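PDB 6X9L: aldehyde dehydrogenase family protein from Pseudomonas syringae pv. tomato, which oxidises long-chain aliphatic aldehydes such as octanal, probably to the carboxylic acids, with NAD+ as the acceptor. Local coordinates for residues P157-P161 and N286-S290; A99-E103 and L186-S190; V37-T41 and P332-E336; E94-I100 and A111-V116. The protein carries 1 engineered substitution. All coordinates share one frame; numbering follows the deposited sequence.

How the contacts relate
Contact 1 is at the heart of the enzyme, about 7 Å from the chain centre, where octanal and NAD meet. The other three lie near it, their centres about 12 to 13 Å away. Contacts 2 and 4 share Ala-99 and Ile-100 on helix 93-104, and their centres are about 10 Å apart. Contact 3 touches contacts 1 and 2 but not contact 4. Along the chain, contact 3 spans the longest separation, joining residues 37-41 to 332-336. Contact 4 closes before contact 1 opens, while the segments of contacts 1 and 2 alternate. Segments far apart in sequence thus converge around the two loops of the active site.

Contact 1. Residues P157-P161 and N286-S290; sequences PWNWP and NVGQS. With OYA (octanal), chain C; NAD (nicotinamide-adenine-dinucleotide), chain D.
Asn-159 reaches across to the backbone carbonyl of Gln-289. Its CG lies between its backbone N and carbonyl carbon (chi1 66°), which turns the amide toward Gln-289. Its ND2 donates to Gln-289 O at 2.9 Å, with a fairly straight N-H...O angle of 164°. The oxygen lies in the amide plane of Asn-159, but the donor stands above the carbonyl plane. Asn-286 ND2 donates to Gln-289 O from the opposite face, at 2.8 Å. The same nitrogen gives a more bent bond to Asn-159 O, at 3.0 Å. One carbonyl oxygen is therefore gripped twice, and the two asparagines are tied together.

These groups border both ligands. Ser-290 OG is 3.3 Å from octanal C10, the aldehyde carbon. Trp-160 offers one ring face to the alkyl chain, with its CZ2 3.6 Å from octanal C11. Trp-158 NE1 makes a weak bond to the phosphate oxygen O2N of NAD. Asn-159 OD1 faces C6N of the nicotinamide. Asn-159 ND2 is 3.8 Å from the aldehyde oxygen OAB, without a bond to it. OAB accepts from the backbone N of Ala-291, the engineered residue that replaces a cysteine, probably the catalytic one, as in the family. In aldehyde dehydrogenases an asparagine and the backbone N at that cysteine form the oxyanion hole, and Asn-159 probably belongs to it.

Further out, Gln-289 NE2 bonds to Asn-286 O at 3.2 Å, and Gln-289 OE1 accepts from Ala-334 N. Gln-289 crosses Trp-158 at about a right angle, with its CG at the edge of the indole.

Contact 2. Residues A99-E103 and L186-S190; sequences AISLE and LSPLS
The start of helix 188-201 lies against helix 93-104, with the CA atoms of Ala-99 and Ser-190 5.4 Å apart and those of Glu-103 and Ser-187 at the same spacing. Glu-103 is the main side chain. Its CG sits between its own backbone N and carbonyl carbon (chi1 55°), and the chain then runs out extended, carrying the carboxylate to the first turn of the other helix. Ser-190 OG donates to Glu-103 OE2 at 2.5 Å. It comes on the syn side, 22° out of the carboxylate plane. The other oxygen, OE1, meets backbone N-H groups. Ser-190 N donates to Glu-103 OE1 at 3.3 Å, and Leu-189 N makes a weak bond to it. The modelled place of OE1 is less sure than that of OE2, so these two bonds are less certain.

Carbon contacts lie around the carboxylate. Ile-100 CG1 lies 3.8 Å from Ser-190 CB, and Ala-99 CB packs on Ser-190 CA at 4.2 Å. On the Leu-189 side, Leu-102 CD2 makes an apolar contact with Leu-189 CD1 at 4.0 Å. Pro-161 of helix 161-174 touches Glu-103, Ser-187 and Ser-190. Ser-187 also touches Trp-158, which binds NAD. The contact thus joins helix 93-104 to the helix that follows strand 178-182 and the NAD-binding residues Lys-182 and Glu-185.

Ser-190 OG gives the buried carboxylate a hydroxyl donor at the N-terminal turn of a helix. The backbone N-H groups may add to this, if OE1 is rightly placed. The helix end would probably favour the ionised form and offset the cost of burying the charge.

Contact 3. Residues V37-T41 and P332-E336; sequences VNPAT and PIANE
The rings of Pro-39 and Pro-332 and the peptide carbonyls beside them make this contact. Pro-39 turns the CB-CG side of its ring to two backbone oxygens. Its CB is 3.2 Å from Ile-333 O, and its CG is 3.3 Å from Ala-334 O. Pro-332 brings CG against the other segment, 3.7 Å from Ala-40 CA and 4.0 Å from Pro-39 CB. Ala-40 CB also lies near that CG.

Pro-39 belongs to the hairpin of strands 33-38 and 43-49. An Asx turn shapes the chain there: Ala-40 N donates to Asn-38 OD1 at 2.6 Å. The other segment leads into helix 336-351, where Asn-335 is the N-cap and its OD1 accepts from Gln-338 N. Phe-371 makes backbone hydrogen bonds to Pro-39 and to Ile-333, so it joins the two segments from outside. Ala-334 also touches Trp-158 of the NAD site.

No direct hydrogen bond crosses between the segments. A water donates to Val-37 O at 2.7 Å and to Ala-334 O at 3.2 Å. The CH groups of Pro-39 face the two carbonyl oxygens, so the direct contact is of van der Waals type, and the water makes the polar link.

Contact 4. Residues E94-I100 and A111-V116; sequences EELAQAI and ARAMQV
Glu-94 and Arg-112 meet with their flat groups nearly coplanar, the carboxylate and guanidinium planes 23° apart. The arginine grips side-on. Its NE donates to Glu-94 OE1 at 2.9 Å, on the syn lone pair, and its NH2 donates to Glu-94 OE2 at 3.0 Å in an almost straight line (178°). Both oxygens lie close to the guanidinium plane, so the salt bridge has one bond to each. Arg-112 reaches out extended from CG to NE, while the Glu-94 chain bends at chi2 to meet it. Gln-98 comes in differently. Its NE2 donates to Glu-94 OE2 at 3.0 Å from above the carboxylate plane, and OE2 therefore has two donors. Gln-98 OE1 accepts from Ser-8 N, and Arg-112 NH1 forms a second salt bridge with Glu-326.

Helix 93-104 and helix 108-115 follow each other closely in the chain and pack orthogonally. The segments 94-100 and 111-115 cross at right angles, their axes 9.1 Å apart. Small residues sit at the crossing: Ala-97 CB meets Ala-111 CB at 3.7 Å. Residues 111-115 make a wider pi-type turn, with Val-116 N bonded to Ala-111 O.

Val-116 lays CG2 over the backbone of 94-100, 3.7 Å from Ala-97 N. Ile-100 CD1 packs against the same methyl at 3.9 Å. Ile-100 CG2, anti to its backbone N, is turned to the bent chain of Gln-115 and touches its CG. Gln-115 also touches Trp-160 of the octanal pocket and Asn-286, and Leu-162 of helix 161-174 packs on both Leu-96 and Ile-100.

Contact 1. Residues P157-P161 and N286-S290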
loop_
_atom_site.group_PDB
_atom_site.type_symbol
_atom_site.label_atom_id
_atom_site.label_comp_id
_atom_site.label_asym_id
_atom_site.label_seq_id
_atom_site.Cartn_x
_atom_site.Cartn_y
_atom_site.Cartn_z
ATOM N N PRO A 157 14.211 -13.410 -2.222
ATOM C CA PRO A 157 14.225 -14.843 -2.551
ATOM C C PRO A 157 15.571 -15.275 -3.114
ATOM O O PRO A 157 16.515 -14.482 -3.152
ATOM C CB PRO A 157 13.126 -14.939 -3.605
ATOM C CG PRO A 157 13.361 -13.634 -4.397
ATOM C CD PRO A 157 13.827 -12.596 -3.390
ATOM N N TRP A 158 15.669 -16.513 -3.606
ATOM C CA TRP A 158 16.962 -17.055 -4.020
ATOM C C TRP A 158 17.173 -17.122 -5.532
ATOM O O TRP A 158 18.283 -17.457 -5.966
ATOM C CB TRP A 158 17.140 -18.457 -3.440
ATOM C CG TRP A 158 15.933 -19.328 -3.667
ATOM C CD1 TRP A 158 15.016 -19.720 -2.725
ATOM C CD2 TRP A 158 15.517 -19.927 -4.902
ATOM N NE1 TRP A 158 14.069 -20.510 -3.300
ATOM C CE2 TRP A 158 14.352 -20.658 -4.636
ATOM C CE3 TRP A 158 16.023 -19.919 -6.203
ATOM C CZ2 TRP A 158 13.673 -21.375 -5.637
ATOM C CZ3 TRP A 158 15.341 -20.625 -7.188
ATOM C CH2 TRP A 158 14.193 -21.338 -6.905
ATOM N N ASN A 159 16.151 -16.810 -6.343
ATOM C CA ASN A 159 16.194 -17.132 -7.773
ATOM C C ASN A 159 16.957 -16.079 -8.576
ATOM O O ASN A 159 17.624 -16.404 -9.570
ATOM C CB ASN A 159 14.778 -17.276 -8.322
ATOM C CG ASN A 159 14.025 -15.972 -8.296
ATOM O OD1 ASN A 159 14.079 -15.234 -7.301
ATOM N ND2 ASN A 159 13.357 -15.652 -9.397
ATOM N N TRP A 160 16.854 -14.818 -8.175
ATOM C CA TRP A 160 17.665 -13.729 -8.718
ATOM C C TRP A 160 18.272 -12.972 -7.536
ATOM O O TRP A 160 17.936 -11.808 -7.287
ATOM C CB TRP A 160 16.829 -12.804 -9.595
ATOM C CG TRP A 160 16.434 -13.387 -10.892
ATOM C CD1 TRP A 160 15.363 -14.203 -11.148
ATOM C CD2 TRP A 160 17.094 -13.187 -12.140
ATOM N NE1 TRP A 160 15.323 -14.525 -12.485
ATOM C CE2 TRP A 160 16.378 -13.915 -13.116
ATOM C CE3 TRP A 160 18.217 -12.448 -12.535
ATOM C CZ2 TRP A 160 16.753 -13.929 -14.463
ATOM C CZ3 TRP A 160 18.589 -12.467 -13.874
ATOM C CH2 TRP A 160 17.854 -13.198 -14.822
ATOM N N PRO A 161 19.204 -13.603 -6.809
ATOM C CA PRO A 161 19.501 -13.133 -5.438
ATOM C C PRO A 161 20.084 -11.723 -5.370
ATOM O O PRO A 161 19.552 -10.875 -4.635
ATOM C CB PRO A 161 20.470 -14.200 -4.901
ATOM C CG PRO A 161 21.025 -14.896 -6.114
ATOM C CD PRO A 161 19.994 -14.788 -7.199
ATOM N N ASN A 286 16.397 -18.944 -16.613
ATOM C CA ASN A 286 16.703 -19.227 -15.215
ATOM C C ASN A 286 16.013 -20.523 -14.791
ATOM O O ASN A 286 15.551 -20.674 -13.657
ATOM C CB ASN A 286 16.310 -18.047 -14.307
ATOM C CG ASN A 286 17.059 -18.052 -12.966
ATOM O OD1 ASN A 286 18.277 -18.268 -12.911
ATOM N ND2 ASN A 286 16.327 -17.812 -11.880
ATOM N N VAL A 287 15.935 -21.456 -15.741
ATOM C CA VAL A 287 15.320 -22.780 -15.620
ATOM C C VAL A 287 13.924 -22.648 -15.010
ATOM O O VAL A 287 13.538 -23.397 -14.101
ATOM C CB VAL A 287 16.252 -23.753 -14.855
ATOM C CG1 VAL A 287 16.742 -23.158 -13.590
ATOM C CG2 VAL A 287 15.590 -25.105 -14.604
ATOM N N GLY A 288 13.140 -21.710 -15.543
ATOM C CA GLY A 288 11.805 -21.477 -15.052
ATOM C C GLY A 288 11.700 -20.863 -13.672
ATOM O O GLY A 288 10.582 -20.695 -13.183
ATOM N N GLN A 289 12.812 -20.528 -13.018
ATOM C CA GLN A 289 12.754 -20.039 -11.641
ATOM C C GLN A 289 12.652 -18.515 -11.648
ATOM O O GLN A 289 13.576 -17.784 -11.294
ATOM C CB GLN A 289 13.956 -20.529 -10.854
ATOM C CG GLN A 289 14.038 -22.048 -10.731
ATOM C CD GLN A 289 15.396 -22.504 -10.239
ATOM O OE1 GLN A 289 15.509 -23.277 -9.283
ATOM N NE2 GLN A 289 16.440 -22.013 -10.884
ATOM N N SER A 290 11.477 -18.048 -12.065
ATOM C CA SER A 290 11.216 -16.626 -12.243
ATOM C C SER A 290 9.707 -16.388 -12.245
ATOM O O SER A 290 8.972 -17.014 -13.021
ATOM C CB SER A 290 11.847 -16.145 -13.531
ATOM O OG SER A 290 11.279 -14.923 -13.900
HETATM C C14 OYA C . 15.071 -10.511 -18.585
HETATM C C5 OYA C . 14.462 -11.035 -17.298
HETATM C C6 OYA C . 14.937 -10.174 -16.144
HETATM C C11 OYA C . 14.751 -10.924 -14.845
HETATM C C7 OYA C . 13.325 -10.789 -14.338
HETATM C C8 OYA C . 13.263 -11.481 -12.978
HETATM C C9 OYA C . 12.032 -11.081 -12.171
HETATM C C10 OYA C . 11.088 -12.254 -11.997
HETATM O OAB OYA C . 11.244 -13.021 -11.070
HETATM P PA NAD D . 9.465 -17.821 -0.177
HETATM O O1A NAD D . 8.146 -17.134 -0.178
HETATM O O2A NAD D . 9.406 -19.215 0.315
HETATM O O5B NAD D . 10.563 -16.976 0.660
HETATM C C5B NAD D . 10.865 -15.633 0.330
HETATM C C4B NAD D . 11.578 -14.947 1.504
HETATM O O4B NAD D . 10.709 -14.929 2.618
HETATM C C3B NAD D . 12.820 -15.690 1.975
HETATM O O3B NAD D . 13.781 -14.725 2.382
HETATM C C2B NAD D . 12.345 -16.482 3.182
HETATM O O2B NAD D . 13.363 -16.709 4.133
HETATM C C1B NAD D . 11.340 -15.519 3.749
HETATM N N9A NAD D . 10.266 -16.151 4.504
HETATM C C8A NAD D . 9.736 -17.416 4.367
HETATM N N7A NAD D . 8.711 -17.517 5.247
HETATM C C5A NAD D . 8.592 -16.351 5.923
HETATM C C6A NAD D . 7.727 -15.917 6.915
HETATM N N6A NAD D . 6.682 -16.667 7.263
HETATM N N1A NAD D . 7.856 -14.631 7.398
HETATM C C2A NAD D . 8.827 -13.787 6.911
HETATM N N3A NAD D . 9.687 -14.219 5.923
HETATM C C4A NAD D . 9.562 -15.482 5.454
HETATM O O3 NAD D . 10.101 -17.654 -1.648
HETATM P PN NAD D . 10.425 -18.787 -2.743
HETATM O O1N NAD D . 9.164 -19.448 -3.157
HETATM O O2N NAD D . 11.560 -19.607 -2.286
HETATM O O5D NAD D . 10.894 -17.697 -3.866
HETATM C C5D NAD D . 10.377 -17.785 -5.171
HETATM C C4D NAD D . 9.057 -17.013 -5.230
HETATM O O4D NAD D . 9.318 -15.620 -5.261
HETATM C C3D NAD D . 8.298 -17.343 -6.501
HETATM O O3D NAD D . 6.919 -17.316 -6.226
HETATM C C2D NAD D . 8.614 -16.158 -7.377
HETATM O O2D NAD D . 7.638 -15.947 -8.374
HETATM C C1D NAD D . 8.647 -15.028 -6.353
HETATM N N1N NAD D . 9.337 -13.886 -6.965
HETATM C C2N NAD D . 8.634 -12.746 -7.242
HETATM C C3N NAD D . 9.260 -11.677 -7.869
HETATM C C7N NAD D . 8.529 -10.415 -8.210
HETATM O O7N NAD D . 9.317 -9.302 -8.547
HETATM N N7N NAD D . 7.195 -10.352 -8.212
HETATM C C4N NAD D . 10.602 -11.770 -8.219
HETATM C C5N NAD D . 11.301 -12.936 -7.941
HETATM C C6N NAD D . 10.654 -13.998 -7.321
#

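Contact 2. Residues A99-E103 and L186-S190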
loop_
_atom_site.group_PDB
_atom_site.type_symbol
_atom_site.label_atom_id
_atom_site.label_comp_id
_atom_site.label_asym_id
_atom_site.label_seq_id
_atom_site.Cartn_x
_atom_site.Cartn_y
_atom_site.Cartn_z
ATOM N N ALA A 99 29.612 -16.635 -7.021
ATOM C CA ALA A 99 28.895 -16.956 -5.791
ATOM C C ALA A 99 27.411 -17.255 -6.064
ATOM O O ALA A 99 26.846 -18.198 -5.495
ATOM C CB ALA A 99 29.069 -15.818 -4.777
ATOM N N ILE A 100 26.774 -16.481 -6.948
ATOM C CA ILE A 100 25.396 -16.777 -7.357
ATOM C C ILE A 100 25.298 -18.185 -7.941
ATOM O O ILE A 100 24.470 -19.003 -7.520
ATOM C CB ILE A 100 24.908 -15.725 -8.367
ATOM C CG1 ILE A 100 24.819 -14.337 -7.709
ATOM C CG2 ILE A 100 23.614 -16.206 -9.064
ATOM C CD1 ILE A 100 24.822 -13.150 -8.700
ATOM N N SER A 101 26.128 -18.473 -8.946
ATOM C CA SER A 101 26.184 -19.803 -9.541
ATOM C C SER A 101 26.373 -20.879 -8.477
ATOM O O SER A 101 25.677 -21.905 -8.477
ATOM C CB SER A 101 27.326 -19.857 -10.559
ATOM O OG SER A 101 27.319 -21.059 -11.303
ATOM N N LEU A 102 27.321 -20.660 -7.562
ATOM C CA LEU A 102 27.615 -21.671 -6.551
ATOM C C LEU A 102 26.400 -21.959 -5.673
ATOM O O LEU A 102 26.085 -23.126 -5.391
ATOM C CB LEU A 102 28.790 -21.224 -5.683
ATOM C CG LEU A 102 29.176 -22.256 -4.624
ATOM C CD1 LEU A 102 29.761 -23.459 -5.312
ATOM C CD2 LEU A 102 30.148 -21.683 -3.586
ATOM N N GLU A 103 25.686 -20.906 -5.252
ATOM C CA GLU A 103 24.654 -21.085 -4.237
ATOM C C GLU A 103 23.335 -21.559 -4.834
ATOM O O GLU A 103 22.656 -22.384 -4.220
ATOM C CB GLU A 103 24.456 -19.797 -3.444
ATOM C CG GLU A 103 24.155 -18.600 -4.304
ATOM C CD GLU A 103 23.984 -17.321 -3.498
ATOM O OE1 GLU A 103 24.193 -17.356 -2.265
ATOM O OE2 GLU A 103 23.624 -16.281 -4.096
ATOM N N LEU A 186 18.644 -19.802 1.292
ATOM C CA LEU A 186 19.128 -20.665 0.220
ATOM C C LEU A 186 19.992 -19.928 -0.805
ATOM O O LEU A 186 20.388 -20.523 -1.806
ATOM C CB LEU A 186 17.939 -21.347 -0.472
ATOM C CG LEU A 186 17.046 -22.084 0.540
ATOM C CD1 LEU A 186 15.594 -22.224 0.091
ATOM C CD2 LEU A 186 17.640 -23.440 0.825
ATOM N N SER A 187 20.312 -18.662 -0.578
ATOM C CA SER A 187 21.252 -17.954 -1.445
ATOM C C SER A 187 21.961 -16.873 -0.635
ATOM O O SER A 187 21.962 -15.694 -1.001
ATOM C CB SER A 187 20.541 -17.357 -2.664
ATOM O OG SER A 187 19.550 -16.421 -2.276
ATOM N N PRO A 188 22.578 -17.243 0.459
ATOM C CA PRO A 188 23.164 -16.237 1.351
ATOM C C PRO A 188 24.557 -15.780 0.957
ATOM O O PRO A 188 25.012 -14.741 1.439
ATOM C CB PRO A 188 23.209 -16.969 2.684
ATOM C CG PRO A 188 23.504 -18.383 2.259
ATOM C CD PRO A 188 22.748 -18.608 0.975
ATOM N N LEU A 189 25.250 -16.535 0.103
ATOM C CA LEU A 189 26.666 -16.266 -0.130
ATOM C C LEU A 189 26.880 -14.961 -0.894
ATOM O O LEU A 189 27.807 -14.197 -0.582
ATOM C CB LEU A 189 27.300 -17.438 -0.873
ATOM C CG LEU A 189 27.036 -18.758 -0.154
ATOM C CD1 LEU A 189 27.728 -19.926 -0.865
ATOM C CD2 LEU A 189 27.421 -18.646 1.314
ATOM N N SER A 190 26.047 -14.698 -1.907
ATOM C CA SER A 190 26.209 -13.485 -2.695
ATOM C C SER A 190 25.803 -12.261 -1.892
ATOM O O SER A 190 26.435 -11.203 -1.996
ATOM C CB SER A 190 25.414 -13.593 -4.005
ATOM O OG SER A 190 24.015 -13.791 -3.811
#

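Contact 3. Residues V37-T41 and P332-E336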
loop_
_atom_site.group_PDB
_atom_site.type_symbol
_atom_site.label_atom_id
_atom_site.label_comp_id
_atom_site.label_asym_id
_atom_site.label_seq_id
_atom_site.Cartn_x
_atom_site.Cartn_y
_atom_site.Cartn_z
ATOM N N VAL A 37 23.896 -25.507 0.295
ATOM C CA VAL A 37 24.095 -26.644 -0.602
ATOM C C VAL A 37 24.262 -26.140 -2.025
ATOM O O VAL A 37 23.455 -25.334 -2.511
ATOM C CB VAL A 37 22.933 -27.653 -0.517
ATOM C CG1 VAL A 37 23.147 -28.809 -1.491
ATOM C CG2 VAL A 37 22.799 -28.181 0.902
ATOM N N ASN A 38 25.306 -26.617 -2.692
ATOM C CA ASN A 38 25.452 -26.437 -4.132
ATOM C C ASN A 38 24.428 -27.304 -4.854
ATOM O O ASN A 38 24.499 -28.536 -4.762
ATOM C CB ASN A 38 26.863 -26.811 -4.577
ATOM C CG ASN A 38 27.064 -26.666 -6.071
ATOM O OD1 ASN A 38 26.101 -26.589 -6.852
ATOM N ND2 ASN A 38 28.324 -26.614 -6.485
ATOM N N PRO A 39 23.491 -26.725 -5.605
ATOM C CA PRO A 39 22.481 -27.560 -6.262
ATOM C C PRO A 39 23.055 -28.447 -7.335
ATOM O O PRO A 39 22.430 -29.464 -7.661
ATOM C CB PRO A 39 21.504 -26.535 -6.854
ATOM C CG PRO A 39 22.283 -25.233 -6.955
ATOM C CD PRO A 39 23.578 -25.384 -6.201
ATOM N N ALA A 40 24.210 -28.088 -7.903
ATOM C CA ALA A 40 24.784 -28.859 -9.006
ATOM C C ALA A 40 25.436 -30.145 -8.533
ATOM O O ALA A 40 25.551 -31.097 -9.311
ATOM C CB ALA A 40 25.817 -28.031 -9.766
ATOM N N THR A 41 25.867 -30.194 -7.277
ATOM C CA THR A 41 26.494 -31.386 -6.718
ATOM C C THR A 41 25.828 -31.912 -5.462
ATOM O O THR A 41 26.182 -33.007 -5.017
ATOM C CB THR A 41 27.964 -31.120 -6.386
ATOM O OG1 THR A 41 28.022 -30.095 -5.388
ATOM C CG2 THR A 41 28.729 -30.673 -7.638
ATOM N N PRO A 332 20.976 -26.577 -12.752
ATOM C CA PRO A 332 19.938 -27.336 -12.053
ATOM C C PRO A 332 18.903 -26.411 -11.421
ATOM O O PRO A 332 19.075 -25.188 -11.330
ATOM C CB PRO A 332 20.721 -28.104 -10.988
ATOM C CG PRO A 332 21.925 -27.249 -10.719
ATOM C CD PRO A 332 22.256 -26.569 -12.021
ATOM N N ILE A 333 17.785 -27.022 -11.012
ATOM C CA ILE A 333 16.899 -26.337 -10.094
ATOM C C ILE A 333 17.745 -25.919 -8.901
ATOM O O ILE A 333 18.754 -26.562 -8.579
ATOM C CB ILE A 333 15.723 -27.237 -9.690
ATOM C CG1 ILE A 333 14.790 -27.379 -10.880
ATOM C CG2 ILE A 333 14.937 -26.641 -8.514
ATOM C CD1 ILE A 333 14.162 -26.060 -11.267
ATOM N N ALA A 334 17.362 -24.807 -8.267
ATOM C CA ALA A 334 18.237 -24.117 -7.320
ATOM C C ALA A 334 18.481 -24.881 -6.015
ATOM O O ALA A 334 19.497 -24.624 -5.352
ATOM C CB ALA A 334 17.645 -22.748 -6.997
ATOM N N ASN A 335 17.584 -25.795 -5.626
ATOM C CA ASN A 335 17.714 -26.493 -4.349
ATOM C C ASN A 335 16.738 -27.670 -4.259
ATOM O O ASN A 335 15.757 -27.770 -5.012
ATOM C CB ASN A 335 17.510 -25.545 -3.156
ATOM C CG ASN A 335 16.241 -24.680 -3.262
ATOM O OD1 ASN A 335 15.126 -25.170 -3.075
ATOM N ND2 ASN A 335 16.424 -23.376 -3.518
ATOM N N GLU A 336 17.017 -28.550 -3.290
ATOM C CA GLU A 336 16.320 -29.831 -3.196
ATOM C C GLU A 336 14.817 -29.654 -3.002
ATOM O O GLU A 336 14.007 -30.335 -3.647
ATOM C CB GLU A 336 16.911 -30.660 -2.061
ATOM C CG GLU A 336 16.216 -31.995 -1.912
ATOM C CD GLU A 336 17.044 -33.009 -1.166
ATOM O OE1 GLU A 336 17.875 -32.601 -0.321
ATOM O OE2 GLU A 336 16.860 -34.217 -1.435
HETATM O O HOH W 1 21.021 -26.311 -3.137
#

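Contact 4. Residues E94-I100 and A111-V116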
loop_
_atom_site.group_PDB
_atom_site.type_symbol
_atom_site.label_atom_id
_atom_site.label_comp_id
_atom_site.label_asym_id
_atom_site.label_seq_id
_atom_site.Cartn_x
_atom_site.Cartn_y
_atom_site.Cartn_z
ATOM N N GLU A 94 32.707 -10.636 -11.572
ATOM C CA GLU A 94 33.083 -12.039 -11.730
ATOM C C GLU A 94 33.012 -12.786 -10.405
ATOM O O GLU A 94 32.541 -13.930 -10.350
ATOM C CB GLU A 94 34.484 -12.151 -12.320
ATOM C CG GLU A 94 35.040 -13.565 -12.326
ATOM C CD GLU A 94 34.318 -14.523 -13.278
ATOM O OE1 GLU A 94 33.412 -14.088 -14.026
ATOM O OE2 GLU A 94 34.683 -15.722 -13.279
ATOM N N GLU A 95 33.491 -12.162 -9.328
ATOM C CA GLU A 95 33.375 -12.767 -8.011
ATOM C C GLU A 95 31.912 -12.966 -7.647
ATOM O O GLU A 95 31.534 -13.997 -7.069
ATOM C CB GLU A 95 34.083 -11.896 -6.971
ATOM C CG GLU A 95 35.599 -11.747 -7.173
ATOM C CD GLU A 95 35.984 -11.045 -8.485
ATOM O OE1 GLU A 95 35.268 -10.110 -8.909
ATOM O OE2 GLU A 95 37.003 -11.433 -9.100
ATOM N N LEU A 96 31.067 -11.992 -8.001
ATOM C CA LEU A 96 29.648 -12.082 -7.691
ATOM C C LEU A 96 28.950 -13.144 -8.545
ATOM O O LEU A 96 28.082 -13.874 -8.049
ATOM C CB LEU A 96 29.003 -10.711 -7.875
ATOM C CG LEU A 96 29.353 -9.588 -6.895
ATOM C CD1 LEU A 96 28.931 -8.252 -7.501
ATOM C CD2 LEU A 96 28.679 -9.788 -5.565
ATOM N N ALA A 97 29.309 -13.254 -9.829
ATOM C CA ALA A 97 28.691 -14.282 -10.667
ATOM C C ALA A 97 29.044 -15.680 -10.177
ATOM O O ALA A 97 28.226 -16.601 -10.259
ATOM C CB ALA A 97 29.106 -14.115 -12.130
ATOM N N GLN A 98 30.256 -15.862 -9.654
ATOM C CA GLN A 98 30.642 -17.191 -9.184
ATOM C C GLN A 98 29.897 -17.591 -7.908
ATOM O O GLN A 98 29.562 -18.768 -7.731
ATOM C CB GLN A 98 32.153 -17.243 -8.989
ATOM C CG GLN A 98 32.918 -17.069 -10.303
ATOM C CD GLN A 98 33.130 -18.374 -11.049
ATOM O OE1 GLN A 98 32.948 -19.463 -10.496
ATOM N NE2 GLN A 98 33.513 -18.274 -12.321
ATOM N N ALA A 99 29.612 -16.635 -7.021
ATOM C CA ALA A 99 28.895 -16.956 -5.791
ATOM C C ALA A 99 27.411 -17.255 -6.064
ATOM O O ALA A 99 26.846 -18.198 -5.495
ATOM C CB ALA A 99 29.069 -15.818 -4.777
ATOM N N ILE A 100 26.774 -16.481 -6.948
ATOM C CA ILE A 100 25.396 -16.777 -7.357
ATOM C C ILE A 100 25.298 -18.185 -7.941
ATOM O O ILE A 100 24.470 -19.003 -7.520
ATOM C CB ILE A 100 24.908 -15.725 -8.367
ATOM C CG1 ILE A 100 24.819 -14.337 -7.709
ATOM C CG2 ILE A 100 23.614 -16.206 -9.064
ATOM C CD1 ILE A 100 24.822 -13.150 -8.700
ATOM N N ALA A 111 25.044 -16.090 -15.158
ATOM C CA ALA A 111 25.333 -15.243 -14.007
ATOM C C ALA A 111 26.124 -14.012 -14.418
ATOM O O ALA A 111 25.897 -12.922 -13.883
ATOM C CB ALA A 111 26.079 -16.044 -12.938
ATOM N N ARG A 112 27.002 -14.161 -15.409
ATOM C CA ARG A 112 27.792 -13.037 -15.893
ATOM C C ARG A 112 26.958 -12.098 -16.753
ATOM O O ARG A 112 27.091 -10.870 -16.651
ATOM C CB ARG A 112 28.990 -13.552 -16.687
ATOM C CG ARG A 112 29.990 -14.366 -15.867
ATOM C CD ARG A 112 30.951 -15.099 -16.763
ATOM N NE ARG A 112 32.087 -15.651 -16.035
ATOM C CZ ARG A 112 32.748 -16.747 -16.409
ATOM N NH1 ARG A 112 32.370 -17.412 -17.492
ATOM N NH2 ARG A 112 33.779 -17.193 -15.698
ATOM N N ALA A 113 26.097 -12.651 -17.609
ATOM C CA ALA A 113 25.417 -11.842 -18.607
ATOM C C ALA A 113 24.214 -11.109 -18.046
ATOM O O ALA A 113 23.860 -10.042 -18.576
ATOM C CB ALA A 113 24.963 -12.709 -19.780
ATOM N N MET A 114 23.605 -11.627 -16.979
ATOM C CA MET A 114 22.324 -11.073 -16.571
ATOM C C MET A 114 22.137 -10.990 -15.070
ATOM O O MET A 114 21.754 -9.937 -14.545
ATOM C CB MET A 114 21.202 -11.891 -17.189
ATOM C CG MET A 114 20.773 -11.355 -18.535
ATOM S SD MET A 114 19.307 -12.227 -19.078
ATOM C CE MET A 114 19.898 -13.918 -18.925
ATOM N N GLN A 115 22.385 -12.104 -14.382
ATOM C CA GLN A 115 22.255 -12.150 -12.930
ATOM C C GLN A 115 22.969 -10.972 -12.251
ATOM O O GLN A 115 22.412 -10.347 -11.337
ATOM C CB GLN A 115 22.787 -13.499 -12.435
ATOM C CG GLN A 115 22.280 -13.955 -11.072
ATOM C CD GLN A 115 20.823 -14.409 -11.057
ATOM O OE1 GLN A 115 20.042 -13.936 -10.239
ATOM N NE2 GLN A 115 20.466 -15.347 -11.926
ATOM N N VAL A 116 24.178 -10.626 -12.699
ATOM C CA VAL A 116 24.900 -9.488 -12.118
ATOM C C VAL A 116 24.583 -8.171 -12.828
ATOM O O VAL A 116 24.224 -7.191 -12.168
ATOM C CB VAL A 116 26.420 -9.728 -12.119
ATOM C CG1 VAL A 116 27.143 -8.519 -11.529
ATOM C CG2 VAL A 116 26.750 -10.992 -11.347
#